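Local coordinates for protein, related to general stress protein 26(GS26) of B.subtilis (Clostridium acetobutylicum, PDB 2HQ7) that is of unknown precise function but belongs to the pyridoxamine 5'-phosphate oxidase family of FMN-binding barrels and is probably a flavin-dependent, general-stress-related oxidoreductase, at residues B[9-14]-B[43-48]. Residues are numbered along the deposited sequence; the frame is centred on the assembly and turned at random.
Sequences IESNEL and DGLKKF
Leu45 reaches from a tight turn between two strands to residues 9-14 of helix 5-16, where its branched end meets Ser11 and Asn12, a compact example of a helix meeting a hairpin turn through a leucine side chain and an amide. With chi1 at -53°, CG opposite the carbonyl carbon, the branched end of Leu45 is carried to the helix. CD1 and CD2 of Leu45 both lie 4.1 Å from CB of Ser11, so the serine offers its methylene carbon to the leucine, while its OG makes a weak hydrogen bond back to Phe7 O. Asn12 passes Leu45 at a slant and turns the two ends of its amide to different neighbours. ND2 of Asn12 lies 3.8 Å from CD2 of Leu45, a van der Waals contact, and its hydrogen bond goes to Leu8 O, one turn earlier in the same helix, which helps fix the rotation of the amide. OD1 of Asn12 then comes to 3.8 Å from CA of Gly44, whose positive phi (49°) and lack of a side chain suit the bend.

The turn has its own bracing: the NZ of Lys46 forms a salt bridge with OD2 of Asp43 at 3.6 Å. Tyr144 OH is hydrogen-bonded to the backbone N of Leu45, and Leu81 of strand 79-90 packs on both Ser11 and Leu45. Asp43 O takes the N-H of Lys46 at 3.0 Å and, weakly, that of Lys47, and two residues stand opposite one: a classic beta bulge in the hairpin between strands 32-43 and 47-53, here packed against the N-terminal helix of an antiparallel barrel consistent with the FMN-binding split-barrel fold.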
loop_
_atom_site.group_PDB
_atom_site.type_symbol
_atom_site.label_atom_id
_atom_site.label_comp_id
_atom_site.label_asym_id
_atom_site.label_seq_id
_atom_site.Cartn_x
_atom_site.Cartn_y
_atom_site.Cartn_z
ATOM N N ILE B 9 9.730 18.206 -6.588
ATOM C CA ILE B 9 10.108 18.738 -5.270
ATOM C C ILE B 9 9.077 18.346 -4.198
ATOM O O ILE B 9 9.468 17.945 -3.105
ATOM C CB ILE B 9 10.311 20.301 -5.289
ATOM C CG1 ILE B 9 11.499 20.693 -6.188
ATOM C CG2 ILE B 9 10.531 20.849 -3.876
ATOM C CD1 ILE B 9 11.645 22.201 -6.410
ATOM N N GLU B 10 7.778 18.444 -4.511
ATOM C CA GLU B 10 6.715 18.055 -3.567
ATOM C C GLU B 10 6.724 16.538 -3.297
ATOM O O GLU B 10 6.705 16.111 -2.144
ATOM C CB GLU B 10 5.340 18.489 -4.076
ATOM C CG GLU B 10 4.367 18.925 -2.981
ATOM N N SER B 11 6.762 15.740 -4.364
ATOM C CA SER B 11 6.952 14.299 -4.255
ATOM C C SER B 11 8.234 13.968 -3.528
ATOM O O SER B 11 8.295 12.955 -2.827
ATOM C CB SER B 11 7.028 13.647 -5.632
ATOM O OG SER B 11 5.814 13.764 -6.338
ATOM N N ASN B 12 9.280 14.772 -3.707
ATOM C CA ASN B 12 10.529 14.465 -2.998
ATOM C C ASN B 12 10.407 14.689 -1.512
ATOM O O ASN B 12 10.875 13.858 -0.730
ATOM C CB ASN B 12 11.742 15.211 -3.552
ATOM C CG ASN B 12 12.601 14.329 -4.444
ATOM O OD1 ASN B 12 13.630 13.801 -4.001
ATOM N ND2 ASN B 12 12.158 14.124 -5.693
ATOM N N GLU B 13 9.777 15.793 -1.121
ATOM C CA GLU B 13 9.494 16.035 0.287
ATOM C C GLU B 13 8.709 14.855 0.822
ATOM O O GLU B 13 9.013 14.336 1.898
ATOM C CB GLU B 13 8.698 17.330 0.500
ATOM N N LEU B 14 7.709 14.424 0.065
ATOM C CA LEU B 14 6.884 13.283 0.463
ATOM C C LEU B 14 7.723 12.065 0.757
ATOM O O LEU B 14 7.566 11.432 1.799
ATOM C CB LEU B 14 5.878 12.928 -0.625
ATOM C CG LEU B 14 4.757 11.983 -0.207
ATOM C CD1 LEU B 14 4.324 12.182 1.267
ATOM C CD2 LEU B 14 3.578 12.186 -1.169
ATOM N N ASP B 43 17.457 7.927 -4.989
ATOM C CA ASP B 43 17.923 8.900 -5.944
ATOM C C ASP B 43 16.726 9.572 -6.609
ATOM O O ASP B 43 16.182 9.075 -7.596
ATOM C CB ASP B 43 18.806 8.226 -6.993
ATOM C CG ASP B 43 19.383 9.223 -8.005
ATOM O OD1 ASP B 43 19.323 10.447 -7.759
ATOM O OD2 ASP B 43 19.903 8.775 -9.046
ATOM N N GLY B 44 16.335 10.735 -6.098
ATOM C CA GLY B 44 15.125 11.363 -6.577
ATOM C C GLY B 44 13.973 10.379 -6.613
ATOM O O GLY B 44 13.768 9.648 -5.642
ATOM N N LEU B 45 13.234 10.356 -7.722
ATOM C CA LEU B 45 12.145 9.372 -7.915
ATOM C C LEU B 45 12.550 8.225 -8.818
ATOM O O LEU B 45 11.729 7.373 -9.176
ATOM C CB LEU B 45 10.920 10.024 -8.533
ATOM C CG LEU B 45 10.351 11.264 -7.870
ATOM C CD1 LEU B 45 9.086 11.674 -8.589
ATOM C CD2 LEU B 45 10.095 10.968 -6.429
ATOM N N LYS B 46 13.823 8.172 -9.159
ATOM C CA LYS B 46 14.323 7.174 -10.106
ATOM C C LYS B 46 14.632 5.835 -9.477
ATOM O O LYS B 46 14.474 4.783 -10.111
ATOM C CB LYS B 46 15.640 7.691 -10.724
ATOM C CG LYS B 46 15.546 9.062 -11.366
ATOM C CD LYS B 46 16.791 9.415 -12.188
ATOM C CE LYS B 46 17.749 10.357 -11.454
ATOM N NZ LYS B 46 19.116 10.435 -12.128
ATOM N N LYS B 47 15.176 5.863 -8.268
ATOM C CA LYS B 47 15.769 4.656 -7.691
ATOM C C LYS B 47 15.658 4.674 -6.175
ATOM O O LYS B 47 15.926 5.683 -5.521
ATOM C CB LYS B 47 17.249 4.472 -8.127
ATOM C CG LYS B 47 17.508 3.263 -9.026
ATOM C CD LYS B 47 19.007 2.994 -9.275
ATOM C CE LYS B 47 19.272 1.874 -10.307
ATOM N NZ LYS B 47 20.697 1.331 -10.283
ATOM N N PHE B 48 15.238 3.539 -5.627
ATOM C CA PHE B 48 15.103 3.371 -4.185
ATOM C C PHE B 48 15.833 2.116 -3.748
ATOM O O PHE B 48 15.717 1.064 -4.367
ATOM C CB PHE B 48 13.642 3.261 -3.818
ATOM C CG PHE B 48 12.913 4.540 -3.957
ATOM C CD1 PHE B 48 12.596 5.030 -5.224
ATOM C CD2 PHE B 48 12.610 5.294 -2.855
ATOM C CE1 PHE B 48 11.956 6.217 -5.384
ATOM C CE2 PHE B 48 11.945 6.497 -3.012
ATOM C CZ PHE B 48 11.637 6.957 -4.278
#